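Local structure of uncharacterized protein LPG1670 (5T2X) at residues K206-Y212 against I269-F273. The protein is of unknown function; it is a predominantly helical, strand-free Legionella pneumophila protein of the DUF5630 family. Residues are numbered along the deposited sequence.
Sequences KLSEHQY and ILDEF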
ATOM      1  N   LYS A 206     -10.213  15.580  -1.400  1.00 38.58           N
ATOM      2  CA  LYS A 206     -11.439  15.300  -2.141  1.00 44.56           C
ATOM      3  C   LYS A 206     -11.840  13.832  -2.083  1.00 47.83           C
ATOM      4  O   LYS A 206     -12.991  13.506  -2.394  1.00 58.47           O
ATOM      5  CB  LYS A 206     -11.275  15.742  -3.596  1.00 40.16           C
ATOM      6  CG  LYS A 206     -11.068  17.238  -3.749  1.00 41.71           C
ATOM      7  CD  LYS A 206     -10.788  17.633  -5.187  1.00 42.58           C
ATOM      8  CE  LYS A 206     -10.603  19.137  -5.298  1.00 46.88           C
ATOM      9  NZ  LYS A 206     -11.801  19.871  -4.801  1.00 48.93           N
ATOM     10  N   LEU A 207     -10.926  12.941  -1.705  1.00 48.21           N
ATOM     11  CA  LEU A 207     -11.248  11.531  -1.539  1.00 43.21           C
ATOM     12  C   LEU A 207     -11.515  11.149  -0.091  1.00 39.67           C
ATOM     13  O   LEU A 207     -12.010  10.048   0.159  1.00 44.39           O
ATOM     14  CB  LEU A 207     -10.112  10.655  -2.087  1.00 43.47           C
ATOM     15  CG  LEU A 207      -9.787  10.751  -3.579  1.00 45.05           C
ATOM     16  CD1 LEU A 207      -8.630   9.828  -3.928  1.00 39.43           C
ATOM     17  CD2 LEU A 207     -11.007  10.426  -4.423  1.00 50.05           C
ATOM     18  N   SER A 208     -11.218  12.037   0.861  1.00 37.75           N
ATOM     19  CA  SER A 208     -11.245  11.692   2.278  1.00 41.24           C
ATOM     20  C   SER A 208     -12.637  11.354   2.798  1.00 51.04           C
ATOM     21  O   SER A 208     -12.747  10.830   3.912  1.00 51.65           O
ATOM     22  CB  SER A 208     -10.655  12.840   3.101  1.00 37.80           C
ATOM     23  OG  SER A 208     -11.377  14.040   2.890  1.00 47.80           O
ATOM     24  N   GLU A 209     -13.693  11.632   2.034  1.00 54.86           N
ATOM     25  CA  GLU A 209     -15.051  11.359   2.490  1.00 64.51           C
ATOM     26  C   GLU A 209     -15.572   9.998   2.054  1.00 59.20           C
ATOM     27  O   GLU A 209     -16.548   9.509   2.636  1.00 72.57           O
ATOM     28  CB  GLU A 209     -16.010  12.443   1.984  1.00 72.19           C
ATOM     29  CG  GLU A 209     -15.658  13.864   2.412  1.00 87.74           C
ATOM     30  CD  GLU A 209     -16.140  14.206   3.812  1.00 87.86           C
ATOM     31  OE1 GLU A 209     -16.201  13.300   4.670  1.00 89.09           O
ATOM     32  OE2 GLU A 209     -16.465  15.388   4.054  1.00 82.21           O
ATOM     33  N   HIS A 210     -14.955   9.377   1.052  1.00 53.85           N
ATOM     34  CA  HIS A 210     -15.461   8.118   0.526  1.00 50.12           C
ATOM     35  C   HIS A 210     -15.279   6.992   1.539  1.00 54.97           C
ATOM     36  O   HIS A 210     -14.331   6.981   2.328  1.00 47.02           O
ATOM     37  CB  HIS A 210     -14.753   7.769  -0.783  1.00 52.72           C
ATOM     38  CG  HIS A 210     -15.467   6.740  -1.602  1.00 56.38           C
ATOM     39  ND1 HIS A 210     -15.476   5.401  -1.275  1.00 53.23           N
ATOM     40  CD2 HIS A 210     -16.189   6.852  -2.742  1.00 53.54           C
ATOM     41  CE1 HIS A 210     -16.178   4.734  -2.174  1.00 54.85           C
ATOM     42  NE2 HIS A 210     -16.621   5.592  -3.076  1.00 58.77           N
ATOM     43  N   GLN A 211     -16.210   6.034   1.506  1.00 49.60           N
ATOM     44  CA  GLN A 211     -16.174   4.925   2.455  1.00 52.09           C
ATOM     45  C   GLN A 211     -14.900   4.103   2.305  1.00 54.82           C
ATOM     46  O   GLN A 211     -14.277   3.722   3.303  1.00 50.26           O
ATOM     47  CB  GLN A 211     -17.407   4.039   2.268  1.00 48.97           C
ATOM     48  CG  GLN A 211     -17.350   2.730   3.038  1.00 74.64           C
ATOM     49  CD  GLN A 211     -18.438   1.760   2.619  1.00 83.97           C
ATOM     50  OE1 GLN A 211     -19.420   2.145   1.987  1.00 77.61           O
ATOM     51  NE2 GLN A 211     -18.262   0.488   2.966  1.00 87.11           N
ATOM     52  N   TYR A 212     -14.500   3.819   1.064  1.00 41.90           N
ATOM     53  CA  TYR A 212     -13.287   3.039   0.840  1.00 40.77           C
ATOM     54  C   TYR A 212     -12.051   3.790   1.317  1.00 46.03           C
ATOM     55  O   TYR A 212     -11.101   3.177   1.820  1.00 47.32           O
ATOM     56  CB  TYR A 212     -13.162   2.680  -0.640  1.00 43.69           C
ATOM     57  CG  TYR A 212     -14.279   1.800  -1.155  1.00 48.06           C
ATOM     58  CD1 TYR A 212     -14.974   0.953  -0.300  1.00 44.74           C
ATOM     59  CD2 TYR A 212     -14.639   1.816  -2.495  1.00 58.14           C
ATOM     60  CE1 TYR A 212     -15.996   0.148  -0.767  1.00 46.89           C
ATOM     61  CE2 TYR A 212     -15.662   1.017  -2.972  1.00 61.38           C
ATOM     62  CZ  TYR A 212     -16.334   0.183  -2.105  1.00 52.49           C
ATOM     63  OH  TYR A 212     -17.350  -0.616  -2.576  1.00 51.87           O
ATOM     64  N   ILE A 269     -12.305   9.104  -9.933  1.00 64.23           N
ATOM     65  CA  ILE A 269     -12.122   8.054  -8.936  1.00 65.22           C
ATOM     66  C   ILE A 269     -13.433   7.771  -8.215  1.00 67.09           C
ATOM     67  O   ILE A 269     -13.829   6.612  -8.041  1.00 70.16           O
ATOM     68  CB  ILE A 269     -11.006   8.444  -7.949  1.00 52.73           C
ATOM     69  CG1 ILE A 269      -9.651   8.477  -8.657  1.00 48.33           C
ATOM     70  CG2 ILE A 269     -10.984   7.492  -6.762  1.00 42.07           C
ATOM     71  CD1 ILE A 269      -8.509   8.922  -7.769  1.00 42.63           C
ATOM     72  N   LEU A 270     -14.131   8.828  -7.790  1.00 65.46           N
ATOM     73  CA  LEU A 270     -15.373   8.648  -7.045  1.00 63.46           C
ATOM     74  C   LEU A 270     -16.489   8.099  -7.922  1.00 69.92           C
ATOM     75  O   LEU A 270     -17.407   7.444  -7.414  1.00 75.82           O
ATOM     76  CB  LEU A 270     -15.796   9.972  -6.409  1.00 47.97           C
ATOM     77  CG  LEU A 270     -14.810  10.566  -5.400  1.00 51.23           C
ATOM     78  CD1 LEU A 270     -15.285  11.925  -4.914  1.00 44.71           C
ATOM     79  CD2 LEU A 270     -14.610   9.617  -4.231  1.00 50.07           C
ATOM     80  N   ASP A 271     -16.435   8.350  -9.233  1.00 71.85           N
ATOM     81  CA  ASP A 271     -17.459   7.822 -10.127  1.00 76.33           C
ATOM     82  C   ASP A 271     -17.261   6.338 -10.407  1.00 74.97           C
ATOM     83  O   ASP A 271     -18.244   5.611 -10.595  1.00 82.46           O
ATOM     84  CB  ASP A 271     -17.472   8.603 -11.442  1.00 79.25           C
ATOM     85  CG  ASP A 271     -17.964  10.029 -11.270  1.00 81.40           C
ATOM     86  OD1 ASP A 271     -18.663  10.304 -10.271  1.00 77.07           O
ATOM     87  OD2 ASP A 271     -17.656  10.872 -12.138  1.00 78.92           O
ATOM     88  N   GLU A 272     -16.010   5.871 -10.437  1.00 65.27           N
ATOM     89  CA  GLU A 272     -15.756   4.457 -10.690  1.00 62.07           C
ATOM     90  C   GLU A 272     -16.172   3.592  -9.507  1.00 63.62           C
ATOM     91  O   GLU A 272     -16.491   2.412  -9.687  1.00 68.47           O
ATOM     92  CB  GLU A 272     -14.277   4.241 -11.014  1.00 60.01           C
ATOM     93  CG  GLU A 272     -13.967   2.896 -11.652  1.00 63.20           C
ATOM     94  CD  GLU A 272     -12.492   2.721 -11.954  1.00 80.91           C
ATOM     95  OE1 GLU A 272     -11.887   1.757 -11.440  1.00 84.27           O
ATOM     96  OE2 GLU A 272     -11.934   3.555 -12.699  1.00 87.63           O
ATOM     97  N   PHE A 273     -16.179   4.155  -8.301  1.00 60.78           N
ATOM     98  CA  PHE A 273     -16.564   3.442  -7.083  1.00 66.95           C
ATOM     99  C   PHE A 273     -17.823   4.105  -6.535  1.00 69.56           C
ATOM    100  O   PHE A 273     -17.772   4.887  -5.584  1.00 70.18           O
ATOM    101  CB  PHE A 273     -15.422   3.445  -6.059  1.00 67.07           C
ATOM    102  CG  PHE A 273     -14.161   2.802  -6.560  1.00 58.86           C
ATOM    103  CD1 PHE A 273     -13.971   1.436  -6.442  1.00 55.39           C
ATOM    104  CD2 PHE A 273     -13.167   3.562  -7.153  1.00 61.78           C
ATOM    105  CE1 PHE A 273     -12.812   0.840  -6.904  1.00 59.96           C
ATOM    106  CE2 PHE A 273     -12.007   2.974  -7.616  1.00 65.09           C
ATOM    107  CZ  PHE A 273     -11.830   1.611  -7.491  1.00 60.49           C
TER
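One hydrogen bond spans the two segments, and it runs through the imidazole of His210. His210 NE2 donates to the backbone Phe273 O at 2.8 Å with an N-H...O angle of 164°, the oxygen lying at the ring edge near its plane. The other ring nitrogen is engaged too: ND1 of His210 accepts from Tyr212 N at 3.0 Å (155°), a capping bond from the N-cap position of helix 211-220. Because NE2 donates while ND1 accepts, the ring proton that matters here sits on NE2. The histidine thus ties the first turn of one helix to the end of another, where Phe273 is the first residue to leave helical phi/psi.

Apolar contacts fill the space beside this bond. Leu207 CD2 lies 3.8 Å from Ile269 CG2 and 3.7 Å from Leu270 CD2; the same Leu270 CD2 approaches His210 CD2 to 3.5 Å, so this Leu270 methyl is shared between Leu207 and the imidazole. The rings of Tyr212 and Phe273 meet obliquely, with centroids 6.0 Å apart, planes at 89° and a closest pair of Tyr212 CE2 and Phe273 CD1 at 3.9 Å.

Between the helices, a type I turn from Leu207 to His210, closed by His210 N to Leu207 O at 3.1 Å, makes the corner. This surface contact, burying 325 Å² summed over both sides, therefore packs the helix 191-207 to helix 211-220 connection against the C-terminal end of helix 252-272; Trp169 of helix 169-185 meets the rings of both His210 and Phe273, while Pro87 from a loop touches Tyr212 and Phe273.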